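Local atomic coordinates of histone-lysine N-methyltransferase family member SUVH9 (Arabidopsis thaliana, PDB entry 4NJ5), a protein that acts in gene silencing, lacks methyltransferase activity, and may bind methylated DNA and recruit RNA polymerase V to chromatin in RNA-directed DNA methylation. Residues G81-F86 and L378-A383; S229-F234 and P495-L500; E321-Y326 and R332-I337; R353-G358 and V474-N479. One frame throughout, in Å; residues are numbered along the deposited sequence.

Contact 1. Residues G81-F86 and L378-A383; sequences GDIFFF and LDVLHA
The phenyl ring of F85 presents its edge, not a face, to V380: the methyl CG1 lies near the ring plane, 3.6 Å from F85 CZ and 3.7 Å from F85 CE1. H382 comes to the next corner of the same ring, its CB 4.2 Å from F85 CE2, from an oblique direction and with its side chain crossing that of F85 at about a right angle. The contact joins the SRA domain, to which I83 and F85 belong, to the SET domain, where V380 and H382 lie on the loop between strands 373-377 and 386-389. I83 sits on the short strand 83-84, which pairs antiparallel with strand 190-206. From there I83 and V380 reach toward each other tip to tip. No hydrogen bond crosses between the two segments, and the seam is a small apolar one of 153 Å². V190 backs both I83 and F85, while N493 also packs on F85, and R20 of helix 8-35 bonds through NH2 to I83 O. V380 carries most of the SET side: its CG1 stands anti to the backbone N (chi1 163°), which aims this one methyl at both SRA residues. Besides closing on the F85 edge, V380 CG1 meets I83 CD1 at 3.8 Å.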
loop_
_atom_site.group_PDB
_atom_site.type_symbol
_atom_site.label_atom_id
_atom_site.label_comp_id
_atom_site.label_asym_id
_atom_site.label_seq_id
_atom_site.Cartn_x
_atom_site.Cartn_y
_atom_site.Cartn_z
ATOM N N GLY A 81 4.576 12.066 0.560
ATOM C CA GLY A 81 3.723 11.263 -0.290
ATOM C C GLY A 81 3.443 9.892 0.287
ATOM O O GLY A 81 2.574 9.174 -0.206
ATOM N N ASP A 82 4.187 9.521 1.325
ATOM C CA ASP A 82 3.907 8.280 2.035
ATOM C C ASP A 82 2.489 8.329 2.585
ATOM O O ASP A 82 2.054 9.358 3.102
ATOM C CB ASP A 82 4.906 8.051 3.169
ATOM C CG ASP A 82 6.282 7.668 2.667
ATOM O OD1 ASP A 82 6.413 7.364 1.462
ATOM O OD2 ASP A 82 7.234 7.662 3.478
ATOM N N ILE A 83 1.767 7.221 2.449
ATOM C CA ILE A 83 0.396 7.137 2.937
ATOM C C ILE A 83 0.286 6.234 4.157
ATOM O O ILE A 83 1.065 5.292 4.326
ATOM C CB ILE A 83 -0.575 6.629 1.857
ATOM C CG1 ILE A 83 -0.106 5.275 1.314
ATOM C CG2 ILE A 83 -0.716 7.656 0.743
ATOM C CD1 ILE A 83 -1.101 4.610 0.386
ATOM N N PHE A 84 -0.695 6.540 5.000
ATOM C CA PHE A 84 -0.948 5.796 6.226
ATOM C C PHE A 84 -2.455 5.673 6.417
ATOM O O PHE A 84 -3.216 6.499 5.914
ATOM C CB PHE A 84 -0.304 6.511 7.415
ATOM C CG PHE A 84 1.168 6.740 7.244
ATOM C CD1 PHE A 84 1.639 7.889 6.631
ATOM C CD2 PHE A 84 2.083 5.793 7.674
ATOM C CE1 PHE A 84 2.993 8.091 6.457
ATOM C CE2 PHE A 84 3.439 5.992 7.507
ATOM C CZ PHE A 84 3.895 7.142 6.897
ATOM N N PHE A 85 -2.890 4.648 7.143
ATOM C CA PHE A 85 -4.322 4.369 7.257
ATOM C C PHE A 85 -4.892 4.591 8.653
ATOM O O PHE A 85 -6.106 4.584 8.839
ATOM C CB PHE A 85 -4.617 2.946 6.795
ATOM C CG PHE A 85 -4.180 2.671 5.390
ATOM C CD1 PHE A 85 -4.811 3.290 4.324
ATOM C CD2 PHE A 85 -3.138 1.793 5.132
ATOM C CE1 PHE A 85 -4.414 3.039 3.023
ATOM C CE2 PHE A 85 -2.736 1.534 3.833
ATOM C CZ PHE A 85 -3.374 2.159 2.776
ATOM N N PHE A 86 -4.016 4.782 9.631
ATOM C CA PHE A 86 -4.448 4.959 11.008
ATOM C C PHE A 86 -3.637 6.047 11.696
ATOM O O PHE A 86 -2.465 6.258 11.375
ATOM C CB PHE A 86 -4.308 3.648 11.789
ATOM C CG PHE A 86 -5.048 2.488 11.181
ATOM C CD1 PHE A 86 -4.387 1.574 10.375
ATOM C CD2 PHE A 86 -6.403 2.304 11.423
ATOM C CE1 PHE A 86 -5.059 0.500 9.819
ATOM C CE2 PHE A 86 -7.084 1.228 10.868
ATOM C CZ PHE A 86 -6.410 0.325 10.065
ATOM N N LEU A 378 -4.291 3.761 -10.084
ATOM C CA LEU A 378 -5.090 4.919 -9.683
ATOM C C LEU A 378 -5.600 4.726 -8.262
ATOM O O LEU A 378 -5.936 5.689 -7.570
ATOM C CB LEU A 378 -6.278 5.149 -10.621
ATOM C CG LEU A 378 -6.073 5.178 -12.138
ATOM C CD1 LEU A 378 -7.296 5.765 -12.826
ATOM C CD2 LEU A 378 -4.831 5.943 -12.540
ATOM N N ASP A 379 -5.663 3.471 -7.833
ATOM C CA ASP A 379 -6.192 3.149 -6.517
ATOM C C ASP A 379 -5.068 3.022 -5.504
ATOM O O ASP A 379 -3.906 2.840 -5.863
ATOM C CB ASP A 379 -6.997 1.849 -6.568
ATOM C CG ASP A 379 -8.087 1.876 -7.626
ATOM O OD1 ASP A 379 -8.640 2.966 -7.881
ATOM O OD2 ASP A 379 -8.388 0.809 -8.205
ATOM N N VAL A 380 -5.423 3.135 -4.232
ATOM C CA VAL A 380 -4.487 2.870 -3.157
ATOM C C VAL A 380 -4.266 1.367 -3.110
ATOM O O VAL A 380 -5.211 0.593 -3.250
ATOM C CB VAL A 380 -5.050 3.372 -1.811
ATOM C CG1 VAL A 380 -4.301 2.759 -0.640
ATOM C CG2 VAL A 380 -5.009 4.898 -1.756
ATOM N N LEU A 381 -3.016 0.951 -2.953
ATOM C CA LEU A 381 -2.716 -0.464 -2.806
ATOM C C LEU A 381 -2.067 -0.701 -1.456
ATOM O O LEU A 381 -1.052 -0.081 -1.130
ATOM C CB LEU A 381 -1.794 -0.941 -3.924
ATOM C CG LEU A 381 -2.317 -0.758 -5.345
ATOM C CD1 LEU A 381 -1.222 -1.086 -6.336
ATOM C CD2 LEU A 381 -3.541 -1.633 -5.579
ATOM N N HIS A 382 -2.652 -1.594 -0.667
ATOM C CA HIS A 382 -2.112 -1.875 0.655
ATOM C C HIS A 382 -1.186 -3.088 0.660
ATOM O O HIS A 382 -1.221 -3.920 -0.249
ATOM C CB HIS A 382 -3.225 -2.020 1.695
ATOM C CG HIS A 382 -4.107 -3.212 1.488
ATOM N ND1 HIS A 382 -5.281 -3.152 0.770
ATOM C CD2 HIS A 382 -4.002 -4.487 1.934
ATOM C CE1 HIS A 382 -5.856 -4.344 0.770
ATOM N NE2 HIS A 382 -5.100 -5.170 1.470
ATOM N N ALA A 383 -0.356 -3.165 1.695
ATOM C CA ALA A 383 0.643 -4.217 1.827
ATOM C C ALA A 383 0.011 -5.601 1.855
ATOM O O ALA A 383 -0.881 -5.865 2.657
ATOM C CB ALA A 383 1.471 -3.992 3.082
#

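Contact 2. Residues S229-F234 and P495-L500; sequences SSVLKF and PPMTEL
V231 sets its CG1 methyl against the carbonyl oxygen of P496, 3.3 Å from P496 O, and beside M497 CG, at 3.7 Å. Trans placement of this methyl relative to the backbone N (chi1 178°) carries it outward from the helix to the turn. The V231 and M497 side chains slide past each other in opposite directions, and M497 CB also approaches V231 CG1, at 3.9 Å. One residue on, L232 leaves the backbone pointing away from the turn, but its end comes back, and its CD1 meets the pyrrolidine ring of P496 on two carbons, CD at 3.6 Å and CG at 3.8 Å. The touch is wholly van der Waals; no hydrogen bond links the segments. P495 to T498 form a type II beta turn, with M497 at its third position at positive phi (83°), closed by a weak bond of 3.4 Å from T498 N to P495 O. A235, further along helix 228-240, extends the same packing onto P496 and M497, and V192 of strand 190-206 touches L232. The arrangement is plain helix-on-turn packing: helix 228-240 rests on a type II turn of the SET domain that begins with two prolines.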
loop_
_atom_site.group_PDB
_atom_site.type_symbol
_atom_site.label_atom_id
_atom_site.label_comp_id
_atom_site.label_asym_id
_atom_site.label_seq_id
_atom_site.Cartn_x
_atom_site.Cartn_y
_atom_site.Cartn_z
ATOM N N SER A 229 -1.062 14.706 -1.038
ATOM C CA SER A 229 -2.498 14.976 -1.130
ATOM C C SER A 229 -2.891 15.424 -2.544
ATOM O O SER A 229 -3.959 15.067 -3.048
ATOM C CB SER A 229 -2.947 15.992 -0.067
ATOM O OG SER A 229 -2.207 17.198 -0.130
ATOM N N SER A 230 -2.008 16.184 -3.185
ATOM C CA SER A 230 -2.210 16.600 -4.569
ATOM C C SER A 230 -2.240 15.395 -5.507
ATOM O O SER A 230 -3.084 15.310 -6.404
ATOM C CB SER A 230 -1.109 17.570 -4.997
ATOM O OG SER A 230 -1.065 18.693 -4.135
ATOM N N VAL A 231 -1.313 14.467 -5.288
ATOM C CA VAL A 231 -1.256 13.234 -6.066
ATOM C C VAL A 231 -2.540 12.422 -5.875
ATOM O O VAL A 231 -3.089 11.868 -6.832
ATOM C CB VAL A 231 -0.009 12.394 -5.689
ATOM C CG1 VAL A 231 0.022 11.092 -6.469
ATOM C CG2 VAL A 231 1.269 13.197 -5.940
ATOM N N LEU A 232 -3.024 12.375 -4.637
ATOM C CA LEU A 232 -4.262 11.673 -4.313
ATOM C C LEU A 232 -5.449 12.247 -5.079
ATOM O O LEU A 232 -6.189 11.513 -5.756
ATOM C CB LEU A 232 -4.537 11.745 -2.806
ATOM C CG LEU A 232 -4.238 10.524 -1.930
ATOM C CD1 LEU A 232 -3.368 9.522 -2.653
ATOM C CD2 LEU A 232 -3.576 10.948 -0.628
ATOM N N LYS A 233 -5.629 13.562 -4.968
ATOM C CA LYS A 233 -6.745 14.228 -5.631
ATOM C C LYS A 233 -6.659 14.045 -7.145
ATOM O O LYS A 233 -7.665 13.806 -7.815
ATOM C CB LYS A 233 -6.802 15.709 -5.246
ATOM C CG LYS A 233 -7.136 15.940 -3.774
ATOM C CD LYS A 233 -7.598 17.368 -3.498
ATOM C CE LYS A 233 -6.494 18.211 -2.870
ATOM N NZ LYS A 233 -6.997 19.542 -2.413
ATOM N N PHE A 234 -5.439 14.128 -7.666
ATOM C CA PHE A 234 -5.177 13.915 -9.084
ATOM C C PHE A 234 -5.607 12.519 -9.551
ATOM O O PHE A 234 -6.298 12.379 -10.571
ATOM C CB PHE A 234 -3.691 14.141 -9.368
ATOM C CG PHE A 234 -3.336 14.082 -10.820
ATOM C CD1 PHE A 234 -3.572 15.166 -11.648
ATOM C CD2 PHE A 234 -2.759 12.945 -11.357
ATOM C CE1 PHE A 234 -3.244 15.115 -12.991
ATOM C CE2 PHE A 234 -2.428 12.888 -12.697
ATOM C CZ PHE A 234 -2.671 13.973 -13.516
ATOM N N PRO A 495 1.082 4.359 -2.507
ATOM C CA PRO A 495 0.192 5.462 -2.884
ATOM C C PRO A 495 -0.057 5.463 -4.389
ATOM O O PRO A 495 0.773 4.954 -5.137
ATOM C CB PRO A 495 0.969 6.714 -2.455
ATOM C CG PRO A 495 2.388 6.278 -2.326
ATOM C CD PRO A 495 2.355 4.833 -1.935
ATOM N N PRO A 496 -1.169 5.986 -4.841
ATOM C CA PRO A 496 -1.466 6.045 -6.252
ATOM C C PRO A 496 -0.445 6.862 -7.008
ATOM O O PRO A 496 0.129 7.779 -6.504
ATOM C CB PRO A 496 -2.777 6.768 -6.285
ATOM C CG PRO A 496 -3.398 6.500 -5.025
ATOM C CD PRO A 496 -2.334 6.310 -4.034
ATOM N N MET A 497 -0.209 6.430 -8.223
ATOM C CA MET A 497 0.666 7.014 -9.202
ATOM C C MET A 497 2.100 6.602 -8.997
ATOM O O MET A 497 2.931 6.931 -9.759
ATOM C CB MET A 497 0.514 8.532 -9.309
ATOM C CG MET A 497 -0.900 9.017 -9.428
ATOM S SD MET A 497 -1.694 8.413 -10.875
ATOM C CE MET A 497 -2.909 7.356 -10.232
ATOM N N THR A 498 2.362 5.820 -7.989
ATOM C CA THR A 498 3.657 5.254 -7.842
ATOM C C THR A 498 3.801 4.081 -8.776
ATOM O O THR A 498 2.983 3.238 -8.827
ATOM C CB THR A 498 3.921 4.831 -6.396
ATOM O OG1 THR A 498 3.926 5.980 -5.557
ATOM C CG2 THR A 498 5.187 4.123 -6.273
ATOM N N GLU A 499 4.862 4.065 -9.540
ATOM C CA GLU A 499 5.095 2.991 -10.474
ATOM C C GLU A 499 5.274 1.633 -9.774
ATOM O O GLU A 499 5.912 1.519 -8.773
ATOM C CB GLU A 499 6.263 3.319 -11.417
ATOM C CG GLU A 499 6.585 2.218 -12.393
ATOM C CD GLU A 499 7.633 2.535 -13.435
ATOM O OE1 GLU A 499 7.871 1.725 -14.277
ATOM O OE2 GLU A 499 8.241 3.578 -13.445
ATOM N N LEU A 500 4.709 0.610 -10.378
ATOM C CA LEU A 500 4.881 -0.733 -9.849
ATOM C C LEU A 500 6.124 -1.343 -10.466
ATOM O O LEU A 500 6.406 -1.126 -11.644
ATOM C CB LEU A 500 3.671 -1.595 -10.187
ATOM C CG LEU A 500 2.320 -1.118 -9.662
ATOM C CD1 LEU A 500 1.234 -2.095 -10.084
ATOM C CD2 LEU A 500 2.359 -0.965 -8.144
#

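Contact 3. Residues E321-Y326 and R332-I337; sequences EIAYDY and RQKPLI
E321 and R332 form a salt bridge through a single guanidinium nitrogen, NH1, which lies 2.7 Å from E321 OE2 and 3.3 Å from E321 OE1. Both N-H...O hydrogen bonds are weak, and the one to OE2 is strongly bent (115°). OE2 nevertheless sits at the edge of the guanidinium, in its plane, and the carboxylate is turned only 11° from it. E321 reaches the arginine with an extended chain, whereas in R332 the bend at chi3 (25°) turns the guanidinium back to the carboxylate; R332 CD lies 3.2 Å from E321 OE1. With an alanine at R332, the E321 carboxylate would probably lose its salt-bridge partner and be freer to turn. One water ties the backbones, donating to A323 O at 2.6 Å and accepting from R332 N. These two stretches belong to the Pre-SET domain, whose cysteines hold a triangular cluster of three zinc ions; the side chain of Y324 is about 9 Å from a bound zinc ion. K334 folds over A323, its CD 4.0 Å from A323 CB. I337 CG2 fits between A323 CB, at 3.6 Å, and the phenol of Y324, whose OH is 3.4 Å away. I337 begins strand 337-338 and bonds by its backbone to F473 and L475, pairing that strand in parallel with strand 469-475 of the SET domain.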
loop_
_atom_site.group_PDB
_atom_site.type_symbol
_atom_site.label_atom_id
_atom_site.label_comp_id
_atom_site.label_asym_id
_atom_site.label_seq_id
_atom_site.Cartn_x
_atom_site.Cartn_y
_atom_site.Cartn_z
ATOM N N GLU A 321 -1.653 -23.502 6.903
ATOM C CA GLU A 321 -2.007 -22.089 6.992
ATOM C C GLU A 321 -2.593 -21.532 5.699
ATOM O O GLU A 321 -1.911 -21.460 4.681
ATOM C CB GLU A 321 -0.802 -21.248 7.424
ATOM C CG GLU A 321 -1.164 -19.817 7.794
ATOM C CD GLU A 321 0.050 -18.933 8.001
ATOM O OE1 GLU A 321 1.061 -19.133 7.295
ATOM O OE2 GLU A 321 -0.006 -18.038 8.868
ATOM N N ILE A 322 -3.862 -21.143 5.756
ATOM C CA ILE A 322 -4.527 -20.488 4.639
ATOM C C ILE A 322 -3.774 -19.208 4.292
ATOM O O ILE A 322 -3.493 -18.389 5.163
ATOM C CB ILE A 322 -5.987 -20.148 4.982
ATOM C CG1 ILE A 322 -6.764 -21.417 5.332
ATOM C CG2 ILE A 322 -6.656 -19.439 3.817
ATOM C CD1 ILE A 322 -7.082 -22.289 4.138
ATOM N N ALA A 323 -3.446 -19.046 3.014
ATOM C CA ALA A 323 -2.590 -17.949 2.563
ATOM C C ALA A 323 -3.083 -16.548 2.937
ATOM O O ALA A 323 -2.275 -15.648 3.147
ATOM C CB ALA A 323 -2.361 -18.043 1.065
ATOM N N TYR A 324 -4.396 -16.359 3.022
ATOM C CA TYR A 324 -4.944 -15.014 3.167
ATOM C C TYR A 324 -5.750 -14.823 4.443
ATOM O O TYR A 324 -6.305 -15.780 4.985
ATOM C CB TYR A 324 -5.831 -14.667 1.970
ATOM C CG TYR A 324 -5.301 -15.155 0.646
ATOM C CD1 TYR A 324 -4.444 -14.372 -0.115
ATOM C CD2 TYR A 324 -5.665 -16.398 0.150
ATOM C CE1 TYR A 324 -3.964 -14.816 -1.333
ATOM C CE2 TYR A 324 -5.192 -16.851 -1.065
ATOM C CZ TYR A 324 -4.343 -16.057 -1.804
ATOM O OH TYR A 324 -3.868 -16.511 -3.016
ATOM N N ASP A 325 -5.816 -13.578 4.912
ATOM C CA ASP A 325 -6.695 -13.232 6.024
ATOM C C ASP A 325 -8.122 -13.040 5.510
ATOM O O ASP A 325 -8.402 -13.317 4.342
ATOM C CB ASP A 325 -6.186 -11.999 6.803
ATOM C CG ASP A 325 -6.172 -10.710 5.971
ATOM O OD1 ASP A 325 -6.707 -10.677 4.841
ATOM O OD2 ASP A 325 -5.628 -9.702 6.475
ATOM N N TYR A 326 -9.018 -12.559 6.365
ATOM C CA TYR A 326 -10.412 -12.387 5.961
ATOM C C TYR A 326 -10.663 -11.122 5.141
ATOM O O TYR A 326 -11.799 -10.838 4.765
ATOM C CB TYR A 326 -11.345 -12.447 7.175
ATOM C CG TYR A 326 -11.464 -13.837 7.748
ATOM C CD1 TYR A 326 -12.439 -14.720 7.289
ATOM C CD2 TYR A 326 -10.589 -14.279 8.732
ATOM C CE1 TYR A 326 -12.546 -16.000 7.803
ATOM C CE2 TYR A 326 -10.687 -15.556 9.252
ATOM C CZ TYR A 326 -11.666 -16.412 8.785
ATOM O OH TYR A 326 -11.763 -17.682 9.305
ATOM N N ARG A 332 1.758 -14.171 4.599
ATOM C CA ARG A 332 3.191 -14.365 4.397
ATOM C C ARG A 332 3.444 -15.002 3.026
ATOM O O ARG A 332 2.537 -15.594 2.449
ATOM C CB ARG A 332 3.775 -15.255 5.497
ATOM C CG ARG A 332 3.163 -16.656 5.572
ATOM C CD ARG A 332 3.710 -17.432 6.765
ATOM N NE ARG A 332 4.173 -16.526 7.812
ATOM C CZ ARG A 332 3.423 -16.080 8.816
ATOM N NH1 ARG A 332 2.160 -16.460 8.935
ATOM N NH2 ARG A 332 3.946 -15.253 9.705
ATOM N N GLN A 333 4.665 -14.878 2.509
ATOM C CA GLN A 333 5.058 -15.565 1.276
ATOM C C GLN A 333 5.049 -17.086 1.469
ATOM O O GLN A 333 5.363 -17.585 2.549
ATOM C CB GLN A 333 6.466 -15.132 0.827
ATOM C CG GLN A 333 6.586 -13.700 0.309
ATOM C CD GLN A 333 7.951 -13.421 -0.309
ATOM O OE1 GLN A 333 8.598 -14.322 -0.847
ATOM N NE2 GLN A 333 8.396 -12.169 -0.233
ATOM N N LYS A 334 4.684 -17.816 0.417
ATOM C CA LYS A 334 4.766 -19.281 0.398
ATOM C C LYS A 334 5.147 -19.740 -1.015
ATOM O O LYS A 334 4.885 -19.033 -1.975
ATOM C CB LYS A 334 3.462 -19.944 0.899
ATOM C CG LYS A 334 2.206 -19.097 0.776
ATOM C CD LYS A 334 1.340 -19.211 2.043
ATOM C CE LYS A 334 1.124 -20.663 2.475
ATOM N NZ LYS A 334 0.227 -21.404 1.544
ATOM N N PRO A 335 5.782 -20.913 -1.153
ATOM C CA PRO A 335 6.222 -21.338 -2.490
ATOM C C PRO A 335 5.064 -21.661 -3.433
ATOM O O PRO A 335 5.224 -21.624 -4.655
ATOM C CB PRO A 335 7.029 -22.613 -2.209
ATOM C CG PRO A 335 6.473 -23.137 -0.925
ATOM C CD PRO A 335 6.087 -21.918 -0.122
ATOM N N LEU A 336 3.908 -21.972 -2.859
ATOM C CA LEU A 336 2.743 -22.354 -3.643
ATOM C C LEU A 336 1.462 -22.132 -2.849
ATOM O O LEU A 336 1.338 -22.580 -1.710
ATOM C CB LEU A 336 2.847 -23.822 -4.068
ATOM C CG LEU A 336 1.738 -24.371 -4.966
ATOM C CD1 LEU A 336 1.697 -23.622 -6.293
ATOM C CD2 LEU A 336 1.941 -25.856 -5.189
ATOM N N ILE A 337 0.513 -21.433 -3.456
ATOM C CA ILE A 337 -0.776 -21.208 -2.822
ATOM C C ILE A 337 -1.864 -22.062 -3.471
ATOM O O ILE A 337 -2.068 -22.011 -4.687
ATOM C CB ILE A 337 -1.186 -19.725 -2.883
ATOM C CG1 ILE A 337 -0.122 -18.848 -2.216
ATOM C CG2 ILE A 337 -2.543 -19.526 -2.226
ATOM C CD1 ILE A 337 -0.425 -17.364 -2.263
HETATM O O HOH W 1 0.131 -16.481 3.572
#

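Contact 4. Residues R353-G358 and V474-N479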
loop_
_atom_site.group_PDB
_atom_site.type_symbol
_atom_site.label_atom_id
_atom_site.label_comp_id
_atom_site.label_asym_id
_atom_site.label_seq_id
_atom_site.Cartn_x
_atom_site.Cartn_y
_atom_site.Cartn_z
ATOM N N ARG A 353 -10.231 -17.609 -1.775
ATOM C CA ARG A 353 -10.544 -17.441 -3.193
ATOM C C ARG A 353 -10.145 -16.051 -3.689
ATOM O O ARG A 353 -10.905 -15.403 -4.397
ATOM C CB ARG A 353 -12.039 -17.674 -3.449
ATOM C CG ARG A 353 -12.524 -19.100 -3.201
ATOM C CD ARG A 353 -13.993 -19.252 -3.589
ATOM N NE ARG A 353 -14.528 -20.585 -3.309
ATOM C CZ ARG A 353 -14.483 -21.606 -4.163
ATOM N NH1 ARG A 353 -13.914 -21.455 -5.351
ATOM N NH2 ARG A 353 -15.003 -22.781 -3.830
ATOM N N VAL A 354 -8.948 -15.602 -3.326
ATOM C CA VAL A 354 -8.515 -14.241 -3.635
ATOM C C VAL A 354 -8.176 -14.003 -5.111
ATOM O O VAL A 354 -8.847 -13.218 -5.782
ATOM C CB VAL A 354 -7.328 -13.811 -2.742
ATOM C CG1 VAL A 354 -6.793 -12.448 -3.170
ATOM C CG2 VAL A 354 -7.759 -13.778 -1.288
ATOM N N THR A 355 -7.146 -14.678 -5.615
ATOM C CA THR A 355 -6.618 -14.372 -6.946
ATOM C C THR A 355 -7.534 -14.787 -8.102
ATOM O O THR A 355 -7.430 -14.238 -9.201
ATOM C CB THR A 355 -5.207 -14.968 -7.163
ATOM O OG1 THR A 355 -5.285 -16.398 -7.195
ATOM C CG2 THR A 355 -4.265 -14.534 -6.048
ATOM N N GLN A 356 -8.426 -15.742 -7.855
ATOM C CA GLN A 356 -9.366 -16.191 -8.881
ATOM C C GLN A 356 -10.404 -15.116 -9.244
ATOM O O GLN A 356 -11.097 -15.236 -10.252
ATOM C CB GLN A 356 -10.052 -17.499 -8.462
ATOM C CG GLN A 356 -10.923 -17.379 -7.223
ATOM C CD GLN A 356 -11.287 -18.729 -6.621
ATOM O OE1 GLN A 356 -12.454 -19.133 -6.626
ATOM N NE2 GLN A 356 -10.290 -19.426 -6.083
ATOM N N LYS A 357 -10.498 -14.069 -8.425
ATOM C CA LYS A 357 -11.366 -12.924 -8.713
ATOM C C LYS A 357 -10.852 -12.085 -9.880
ATOM O O LYS A 357 -11.617 -11.372 -10.524
ATOM C CB LYS A 357 -11.488 -12.011 -7.488
ATOM C CG LYS A 357 -12.766 -12.166 -6.685
ATOM C CD LYS A 357 -12.711 -13.388 -5.798
ATOM C CE LYS A 357 -13.858 -13.407 -4.806
ATOM N NZ LYS A 357 -14.242 -14.805 -4.461
ATOM N N GLY A 358 -9.547 -12.150 -10.130
ATOM C CA GLY A 358 -8.935 -11.370 -11.194
ATOM C C GLY A 358 -8.761 -9.905 -10.829
ATOM O O GLY A 358 -9.122 -9.489 -9.731
ATOM N N VAL A 474 0.174 -19.616 -7.655
ATOM C CA VAL A 474 -1.140 -19.980 -7.247
ATOM C C VAL A 474 -1.854 -20.987 -8.128
ATOM O O VAL A 474 -1.803 -20.950 -9.309
ATOM C CB VAL A 474 -2.013 -18.754 -7.054
ATOM C CG1 VAL A 474 -3.425 -19.132 -6.753
ATOM C CG2 VAL A 474 -1.455 -17.883 -5.980
ATOM N N LEU A 475 -2.555 -21.888 -7.479
ATOM C CA LEU A 475 -3.422 -22.799 -8.145
ATOM C C LEU A 475 -4.841 -22.550 -7.752
ATOM O O LEU A 475 -5.154 -22.400 -6.597
ATOM C CB LEU A 475 -3.040 -24.209 -7.808
ATOM C CG LEU A 475 -1.765 -24.705 -8.400
ATOM C CD1 LEU A 475 -1.393 -25.984 -7.719
ATOM C CD2 LEU A 475 -1.897 -24.893 -9.892
ATOM N N HIS A 476 -5.715 -22.459 -8.727
ATOM C CA HIS A 476 -7.119 -22.464 -8.443
ATOM C C HIS A 476 -7.944 -23.241 -9.397
ATOM O O HIS A 476 -8.704 -24.092 -9.009
ATOM C CB HIS A 476 -7.678 -21.087 -8.209
ATOM C CG HIS A 476 -7.563 -20.195 -9.370
ATOM N ND1 HIS A 476 -8.474 -20.132 -10.305
ATOM C CD2 HIS A 476 -6.598 -19.321 -9.716
ATOM C CE1 HIS A 476 -8.098 -19.255 -11.202
ATOM N NE2 HIS A 476 -6.971 -18.747 -10.820
ATOM N N ASP A 477 -7.887 -22.870 -10.646
ATOM C CA ASP A 477 -8.620 -23.544 -11.680
ATOM C C ASP A 477 -8.170 -24.951 -12.114
ATOM O O ASP A 477 -8.944 -25.683 -12.602
ATOM C CB ASP A 477 -8.863 -22.617 -12.848
ATOM C CG ASP A 477 -7.626 -22.210 -13.501
ATOM O OD1 ASP A 477 -6.612 -22.108 -12.833
ATOM O OD2 ASP A 477 -7.694 -21.982 -14.680
ATOM N N HIS A 478 -6.912 -25.269 -11.942
ATOM C CA HIS A 478 -6.374 -26.542 -12.272
ATOM C C HIS A 478 -5.495 -27.010 -11.177
ATOM O O HIS A 478 -5.189 -26.241 -10.308
ATOM C CB HIS A 478 -5.647 -26.490 -13.587
ATOM C CG HIS A 478 -4.267 -25.942 -13.524
ATOM N ND1 HIS A 478 -3.286 -26.555 -12.926
ATOM C CD2 HIS A 478 -3.732 -24.837 -14.079
ATOM C CE1 HIS A 478 -2.192 -25.868 -13.058
ATOM N NE2 HIS A 478 -2.457 -24.820 -13.769
ATOM N N ASN A 479 -5.098 -28.268 -11.182
ATOM C CA ASN A 479 -4.237 -28.801 -10.127
ATOM C C ASN A 479 -2.892 -29.396 -10.548
ATOM O O ASN A 479 -2.415 -30.350 -9.939
ATOM C CB ASN A 479 -5.006 -29.796 -9.257
ATOM C CG ASN A 479 -5.256 -29.262 -7.866
ATOM O OD1 ASN A 479 -4.522 -28.402 -7.380
ATOM N ND2 ASN A 479 -6.297 -29.762 -7.218
#
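A short 3-10 turn, residues 355-357, closed by the backbone bonds K357 N to V354 O and G358 N to T355 O, faces the end of strand 469-475, with Q356 and H476 the closest CA pair at 6.7 Å. The turn belongs to the Pre-SET domain and the strand to the SET domain. Q356 sets its CB over one face of the H476 imidazole in a CH-pi contact, 3.7 Å from the ring centroid and 15° off the normal; D477 OD1 lies above the opposite face. A serine at H476 removes the ring under Q356 CB, and a gap would probably open there, leaving the Q356 methylene without its packing partner. The amide of Q356 is fixed at both ends: NE2 donates to C340 O and E339 OE1, and OE1 receives R353 NH1 at 3.0 Å, on a lone pair in the carbonyl plane and nearly straight (161°). C340 is a zinc ligand, so the NE2 bond to its O ties the turn to the zinc-binding loop. Beside this pair T355 OG1, whose hydrogen-bond partner is E339 OE2, packs against the SET strand by contact alone. Its chi1 of 67° puts T355 OG1 between backbone N and carbonyl carbon, 3.3 Å from V474 CG1.

In the fold
The four contacts form two pairs. Contacts 1 and 2 touch, with centres 9 Å apart, and make the seam between the SRA and SET parts: P495 of the turn packs on G81 and I83, and M497 on L378. Contact 3 lies within Pre-SET and contact 4 joins Pre-SET to SET; their centres are 12 Å apart, and they meet at the sheet of strands 337-338, 469-475, 485-490 and 386-389, where I337 meets L475, and where Y324 meets V354. Centres of the two pairs lie 22 to 29 Å apart. Along the chain contacts 1 and 2 interlace, while 3 closes before 4 opens. The SET domain is thus held on one flank by the SRA domain and on another by the zinc-bearing Pre-SET.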